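Local coordinates for phosphoethanolamine N-methyltransferase 1 (Haemonchus contortus, PDB 4KRG), which methylates phosphoethanolamine with S-adenosylmethionine as the methyl donor, a reaction that belongs to phosphocholine biosynthesis in nematodes, at residues Thr297-Pro303 and Phe372-Thr378; Ile362-Asn366 and Ser391-Ile395. One frame throughout, in Å; residues are numbered along the deposited sequence.

Contact 1 is the buried one: two neighbouring parallel strands, 297-302 and 372-378, joined by regular backbone hydrogen bonds, with aromatic and aliphatic side chains above and below. Contact 2, its centre about 12 Å from that of contact 1, is smaller and only partly buried. It sets helix 358-367 against a 3-10 turn through isoleucines, with Ser-394 and Asn-366 toward the edge, and no backbone pairing spans it. The two meet directly. Helix 358-367 leads into strand 372-378, Phe-372 N lies 2.8 Å from Ile-395 O in a probable hydrogen bond, and Trp-365 packs edge-to-face with Phe-372. Both contacts also touch the same octyl glucoside.

Contact 1: Thr297-Pro303 and Phe372-Thr378; sequences TAYVFTP and FDCMVAT. With BOG (octyl beta-D-glucopyranoside), chain E.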
loop_
_atom_site.group_PDB
_atom_site.type_symbol
_atom_site.label_atom_id
_atom_site.label_comp_id
_atom_site.label_asym_id
_atom_site.label_seq_id
_atom_site.Cartn_x
_atom_site.Cartn_y
_atom_site.Cartn_z
ATOM N N THR A 297 -8.234 -0.166 19.409
ATOM C CA THR A 297 -7.451 -0.354 18.191
ATOM C C THR A 297 -6.009 -0.706 18.556
ATOM O O THR A 297 -5.318 0.066 19.209
ATOM C CB THR A 297 -7.485 0.889 17.275
ATOM O OG1 THR A 297 -8.841 1.184 16.917
ATOM C CG2 THR A 297 -6.691 0.628 16.007
ATOM N N ALA A 298 -5.576 -1.889 18.146
ATOM C CA ALA A 298 -4.223 -2.360 18.420
ATOM C C ALA A 298 -3.282 -1.985 17.278
ATOM O O ALA A 298 -3.658 -2.038 16.110
ATOM C CB ALA A 298 -4.229 -3.870 18.608
ATOM N N TYR A 299 -2.056 -1.614 17.613
ATOM C CA TYR A 299 -1.035 -1.385 16.605
ATOM C C TYR A 299 -0.181 -2.640 16.541
ATOM O O TYR A 299 0.388 -3.054 17.545
ATOM C CB TYR A 299 -0.194 -0.166 16.985
ATOM C CG TYR A 299 0.905 0.208 16.006
ATOM C CD1 TYR A 299 0.620 0.902 14.833
ATOM C CD2 TYR A 299 2.230 -0.095 16.280
ATOM C CE1 TYR A 299 1.628 1.256 13.948
ATOM C CE2 TYR A 299 3.236 0.255 15.409
ATOM C CZ TYR A 299 2.931 0.932 14.245
ATOM O OH TYR A 299 3.946 1.279 13.393
ATOM N N VAL A 300 -0.118 -3.262 15.373
ATOM C CA VAL A 300 0.647 -4.495 15.209
ATOM C C VAL A 300 1.786 -4.299 14.210
ATOM O O VAL A 300 1.591 -3.733 13.139
ATOM C CB VAL A 300 -0.269 -5.672 14.789
ATOM C CG1 VAL A 300 0.556 -6.885 14.344
ATOM C CG2 VAL A 300 -1.199 -6.051 15.926
ATOM N N PHE A 301 2.981 -4.755 14.573
ATOM C CA PHE A 301 4.160 -4.549 13.739
ATOM C C PHE A 301 4.852 -5.894 13.508
ATOM O O PHE A 301 5.287 -6.537 14.455
ATOM C CB PHE A 301 5.103 -3.546 14.425
ATOM C CG PHE A 301 6.409 -3.311 13.695
ATOM C CD1 PHE A 301 6.465 -2.486 12.586
ATOM C CD2 PHE A 301 7.588 -3.883 14.151
ATOM C CE1 PHE A 301 7.660 -2.265 11.931
ATOM C CE2 PHE A 301 8.780 -3.662 13.506
ATOM C CZ PHE A 301 8.818 -2.858 12.394
ATOM N N THR A 302 4.930 -6.330 12.251
ATOM C CA THR A 302 5.545 -7.624 11.925
ATOM C C THR A 302 6.489 -7.528 10.717
ATOM O O THR A 302 6.052 -7.649 9.572
ATOM C CB THR A 302 4.479 -8.719 11.685
ATOM O OG1 THR A 302 3.620 -8.325 10.611
ATOM C CG2 THR A 302 3.639 -8.939 12.925
ATOM N N PRO A 303 7.791 -7.314 10.975
ATOM C CA PRO A 303 8.759 -7.133 9.886
ATOM C C PRO A 303 9.128 -8.444 9.194
ATOM O O PRO A 303 9.611 -8.408 8.059
ATOM C CB PRO A 303 9.981 -6.565 10.601
ATOM C CG PRO A 303 9.877 -7.109 11.993
ATOM C CD PRO A 303 8.409 -7.124 12.299
ATOM N N PHE A 372 -2.907 4.911 19.386
ATOM C CA PHE A 372 -3.368 3.531 19.460
ATOM C C PHE A 372 -3.487 3.095 20.910
ATOM O O PHE A 372 -2.922 3.733 21.794
ATOM C CB PHE A 372 -2.411 2.608 18.719
ATOM C CG PHE A 372 -2.416 2.801 17.234
ATOM C CD1 PHE A 372 -3.206 1.999 16.424
ATOM C CD2 PHE A 372 -1.635 3.780 16.642
ATOM C CE1 PHE A 372 -3.215 2.169 15.051
ATOM C CE2 PHE A 372 -1.642 3.955 15.269
ATOM C CZ PHE A 372 -2.434 3.146 14.475
ATOM N N ASP A 373 -4.209 2.004 21.152
ATOM C CA ASP A 373 -4.494 1.567 22.522
ATOM C C ASP A 373 -3.469 0.600 23.116
ATOM O O ASP A 373 -3.381 0.456 24.333
ATOM C CB ASP A 373 -5.901 0.965 22.608
ATOM C CG ASP A 373 -6.993 2.007 22.399
ATOM O OD1 ASP A 373 -7.207 2.837 23.314
ATOM O OD2 ASP A 373 -7.636 1.996 21.326
ATOM N N CYS A 374 -2.701 -0.053 22.248
ATOM C CA CYS A 374 -1.694 -1.025 22.654
ATOM C C CYS A 374 -0.825 -1.390 21.454
ATOM O O CYS A 374 -1.171 -1.077 20.313
ATOM C CB CYS A 374 -2.365 -2.286 23.195
ATOM S SG CYS A 374 -3.330 -3.154 21.948
HETATM N N MSE A 375 0.302 -2.047 21.716
HETATM C CA MSE A 375 1.151 -2.574 20.652
HETATM C C MSE A 375 1.400 -4.064 20.835
HETATM O O MSE A 375 1.679 -4.511 21.938
HETATM C CB MSE A 375 2.494 -1.848 20.615
HETATM C CG MSE A 375 3.559 -2.607 19.837
HETATM SE SE MSE A 375 5.096 -1.512 19.338
HETATM C CE MSE A 375 5.959 -1.434 21.107
ATOM N N VAL A 376 1.280 -4.824 19.750
ATOM C CA VAL A 376 1.701 -6.223 19.715
ATOM C C VAL A 376 2.662 -6.348 18.541
ATOM O O VAL A 376 2.347 -5.907 17.437
ATOM C CB VAL A 376 0.510 -7.168 19.498
ATOM C CG1 VAL A 376 0.971 -8.621 19.493
ATOM C CG2 VAL A 376 -0.550 -6.950 20.576
ATOM N N ALA A 377 3.840 -6.920 18.766
ATOM C CA ALA A 377 4.837 -6.969 17.700
ATOM C C ALA A 377 5.755 -8.166 17.794
ATOM O O ALA A 377 6.013 -8.680 18.883
ATOM C CB ALA A 377 5.663 -5.690 17.690
ATOM N N THR A 378 6.251 -8.597 16.640
ATOM C CA THR A 378 7.292 -9.610 16.568
ATOM C C THR A 378 8.559 -8.912 16.070
ATOM O O THR A 378 8.469 -8.032 15.223
ATOM C CB THR A 378 6.892 -10.773 15.612
ATOM O OG1 THR A 378 6.476 -10.244 14.349
ATOM C CG2 THR A 378 5.742 -11.597 16.197
HETATM C C1 BOG E . -7.203 6.035 17.419
HETATM O O1 BOG E . -6.887 5.926 16.080
HETATM C C2 BOG E . -7.638 7.446 17.762
HETATM O O2 BOG E . -6.539 8.321 17.560
HETATM C C3 BOG E . -8.085 7.524 19.182
HETATM O O3 BOG E . -8.560 8.867 19.474
HETATM C C4 BOG E . -9.158 6.527 19.478
HETATM O O4 BOG E . -9.518 6.569 20.873
HETATM C C5 BOG E . -8.699 5.120 19.124
HETATM O O5 BOG E . -8.278 5.057 17.716
HETATM C C6 BOG E . -9.779 4.152 19.325
HETATM O O6 BOG E . -9.242 3.049 19.985
HETATM C "C1'" BOG E . -5.844 4.983 15.836
HETATM C "C2'" BOG E . -5.552 4.989 14.313
HETATM C "C3'" BOG E . -6.797 4.692 13.494
HETATM C "C4'" BOG E . -6.846 3.558 12.677
HETATM C "C5'" BOG E . -8.217 2.858 12.456
HETATM C "C6'" BOG E . -8.166 1.732 11.415
HETATM C "C7'" BOG E . -7.883 0.336 12.022
HETATM C "C8'" BOG E . -9.086 -0.542 11.965
#
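Tyr-299 and Val-376 lie at the centre of a parallel strand pair. Tyr-299 N donates to Cys-374 O (2.9 Å) and Tyr-299 O accepts from Val-376 N (3.0 Å). Val-376 O then takes Phe-301 N, and Thr-378 N closes on Phe-301 O. Tyr-299 thus bridges Cys-374 and Val-376, and Phe-301 bridges Val-376 and Thr-378, the parallel pattern, with segment axes 4.7 Å apart. At the corner the pattern breaks: Thr-297 O takes Asp-373 N (3.0 Å) in place of Cys-374 N.

On one face the Tyr-299 ring presents its edge to the face of Phe-372, centroids 5.0 Å apart and planes at 58°. Tyr-299 CG stands anti to its backbone nitrogen (chi1 -179°), which puts CD1 over the centre of the Phe-372 ring; the detergent's alkyl chain lies against the opposite face. On the other face Val-300 and Val-376 run alongside each other, CG2 to CB 4.1 Å, and Cys-374 SG touches Ala-298 CB at 3.5 Å.

Further out, Ser-361 hydrogen-bonds Tyr-299 OH. Strand 324-329 pairs with 297-302 and strand 400-408 with 372-378, while helix 314-321 covers Ala-298 and Val-300, an order consistent with the second methyltransferase-like domain of a di-domain enzyme.

Contact 2: Ile362-Asn366 and Ser391-Ile395; sequences IDYWN and SIASI. With BOG (octyl beta-D-glucopyranoside), chain E.
Ile-362 reaches out from helix 358-367 into the turn at Ser-391 and Ile-392. With chi2 extended at -179°, its CD1 arrives 3.1 Å from Ser-391 OG, a tight approach for a methyl group, and 3.8 Å from Ile-392 CG1. Ser-391 OG is itself engaged, hydrogen-bonded to the carbonyl of Ser-388, which probably helps hold the hydroxyl against which the methyl rests.

Ile-395 answers from the other end of the turn. Its CG1 occupies the cleft between backbone N and carbonyl carbon (chi1 66°), which swings CG2 onto the helix backbone: CG2 lies 3.7 Å from Trp-365 CB, and also close to Asn-366 N. The Ile-395 CD1 end meets Ile-362 CG1 more loosely, at 4.3 Å. Trp-365 gives only its CB here; its indole ring leads off to the octyl chain of the detergent, CZ3 lying 3.7 Å from C2'.

Asn-366 OD1 stands 2.9 Å from Ser-394 OG, whose hydroxyl is also 2.6 Å from Ser-391 O. The chemistry therefore implies a contact held mainly by branched aliphatic groups, with Ser-394 OG, close to both Asn-366 OD1 and Ser-391 O, as the polar element at the edge.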
loop_
_atom_site.group_PDB
_atom_site.type_symbol
_atom_site.label_atom_id
_atom_site.label_comp_id
_atom_site.label_asym_id
_atom_site.label_seq_id
_atom_site.Cartn_x
_atom_site.Cartn_y
_atom_site.Cartn_z
ATOM N N ILE A 362 5.504 5.322 11.849
ATOM C CA ILE A 362 5.348 6.292 12.925
ATOM C C ILE A 362 5.078 7.688 12.359
ATOM O O ILE A 362 4.214 8.397 12.866
ATOM C CB ILE A 362 6.552 6.276 13.889
ATOM C CG1 ILE A 362 6.524 4.998 14.726
ATOM C CG2 ILE A 362 6.554 7.502 14.797
ATOM C CD1 ILE A 362 7.653 4.907 15.723
ATOM N N ASP A 363 5.794 8.074 11.303
ATOM C CA ASP A 363 5.561 9.366 10.649
ATOM C C ASP A 363 4.123 9.491 10.164
ATOM O O ASP A 363 3.445 10.469 10.461
ATOM C CB ASP A 363 6.513 9.572 9.474
ATOM C CG ASP A 363 7.917 9.936 9.911
ATOM O OD1 ASP A 363 8.093 10.343 11.078
ATOM O OD2 ASP A 363 8.847 9.822 9.080
ATOM N N TYR A 364 3.675 8.496 9.412
ATOM C CA TYR A 364 2.298 8.420 8.938
ATOM C C TYR A 364 1.293 8.669 10.058
ATOM O O TYR A 364 0.406 9.511 9.944
ATOM C CB TYR A 364 2.059 7.035 8.338
ATOM C CG TYR A 364 0.718 6.826 7.685
ATOM C CD1 TYR A 364 0.524 7.138 6.352
ATOM C CD2 TYR A 364 -0.337 6.272 8.388
ATOM C CE1 TYR A 364 -0.691 6.927 5.742
ATOM C CE2 TYR A 364 -1.559 6.057 7.788
ATOM C CZ TYR A 364 -1.730 6.386 6.463
ATOM O OH TYR A 364 -2.945 6.178 5.855
ATOM N N TRP A 365 1.440 7.938 11.155
ATOM C CA TRP A 365 0.446 8.023 12.217
ATOM C C TRP A 365 0.616 9.274 13.074
ATOM O O TRP A 365 -0.352 9.806 13.608
ATOM C CB TRP A 365 0.418 6.733 13.040
ATOM C CG TRP A 365 -0.146 5.587 12.260
ATOM C CD1 TRP A 365 0.510 4.457 11.863
ATOM C CD2 TRP A 365 -1.484 5.485 11.764
ATOM N NE1 TRP A 365 -0.345 3.646 11.156
ATOM C CE2 TRP A 365 -1.576 4.247 11.076
ATOM C CE3 TRP A 365 -2.621 6.298 11.824
ATOM C CZ2 TRP A 365 -2.755 3.816 10.464
ATOM C CZ3 TRP A 365 -3.784 5.878 11.220
ATOM C CH2 TRP A 365 -3.845 4.637 10.553
ATOM N N ASN A 366 1.847 9.756 13.178
ATOM C CA ASN A 366 2.114 11.037 13.817
ATOM C C ASN A 366 1.375 12.160 13.105
ATOM O O ASN A 366 0.704 12.980 13.735
ATOM C CB ASN A 366 3.608 11.336 13.771
ATOM C CG ASN A 366 4.201 11.531 15.136
ATOM O OD1 ASN A 366 5.197 10.891 15.491
ATOM N ND2 ASN A 366 3.599 12.424 15.919
ATOM N N SER A 391 10.190 6.479 19.715
ATOM C CA SER A 391 9.182 7.348 19.118
ATOM C C SER A 391 7.820 6.681 19.004
ATOM O O SER A 391 6.858 7.302 18.567
ATOM C CB SER A 391 9.640 7.830 17.747
ATOM O OG SER A 391 9.898 6.732 16.898
ATOM N N ILE A 392 7.736 5.417 19.392
ATOM C CA ILE A 392 6.464 4.707 19.353
ATOM C C ILE A 392 5.433 5.410 20.242
ATOM O O ILE A 392 4.267 5.541 19.876
ATOM C CB ILE A 392 6.646 3.229 19.747
ATOM C CG1 ILE A 392 7.298 2.458 18.591
ATOM C CG2 ILE A 392 5.323 2.593 20.098
ATOM C CD1 ILE A 392 7.822 1.077 18.977
ATOM N N ALA A 393 5.887 5.913 21.387
ATOM C CA ALA A 393 5.005 6.594 22.336
ATOM C C ALA A 393 4.222 7.752 21.716
ATOM O O ALA A 393 3.127 8.077 22.165
ATOM C CB ALA A 393 5.799 7.087 23.522
ATOM N N SER A 394 4.783 8.376 20.687
ATOM C CA SER A 394 4.123 9.515 20.059
ATOM C C SER A 394 2.853 9.108 19.311
ATOM O O SER A 394 2.060 9.970 18.926
ATOM C CB SER A 394 5.080 10.262 19.124
ATOM O OG SER A 394 5.474 9.440 18.044
ATOM N N ILE A 395 2.659 7.804 19.109
ATOM C CA ILE A 395 1.408 7.299 18.537
ATOM C C ILE A 395 0.659 6.358 19.483
ATOM O O ILE A 395 -0.278 5.682 19.062
ATOM C CB ILE A 395 1.602 6.601 17.167
ATOM C CG1 ILE A 395 2.421 5.321 17.312
ATOM C CG2 ILE A 395 2.245 7.534 16.161
ATOM C CD1 ILE A 395 2.499 4.513 16.023
HETATM C C1 BOG E . -7.203 6.035 17.419
HETATM O O1 BOG E . -6.887 5.926 16.080
HETATM C C2 BOG E . -7.638 7.446 17.762
HETATM O O2 BOG E . -6.539 8.321 17.560
HETATM C C3 BOG E . -8.085 7.524 19.182
HETATM O O3 BOG E . -8.560 8.867 19.474
HETATM C C4 BOG E . -9.158 6.527 19.478
HETATM O O4 BOG E . -9.518 6.569 20.873
HETATM C C5 BOG E . -8.699 5.120 19.124
HETATM O O5 BOG E . -8.278 5.057 17.716
HETATM C C6 BOG E . -9.779 4.152 19.325
HETATM O O6 BOG E . -9.242 3.049 19.985
HETATM C "C1'" BOG E . -5.844 4.983 15.836
HETATM C "C2'" BOG E . -5.552 4.989 14.313
HETATM C "C3'" BOG E . -6.797 4.692 13.494
HETATM C "C4'" BOG E . -6.846 3.558 12.677
HETATM C "C5'" BOG E . -8.217 2.858 12.456
HETATM C "C6'" BOG E . -8.166 1.732 11.415
HETATM C "C7'" BOG E . -7.883 0.336 12.022
HETATM C "C8'" BOG E . -9.086 -0.542 11.965
#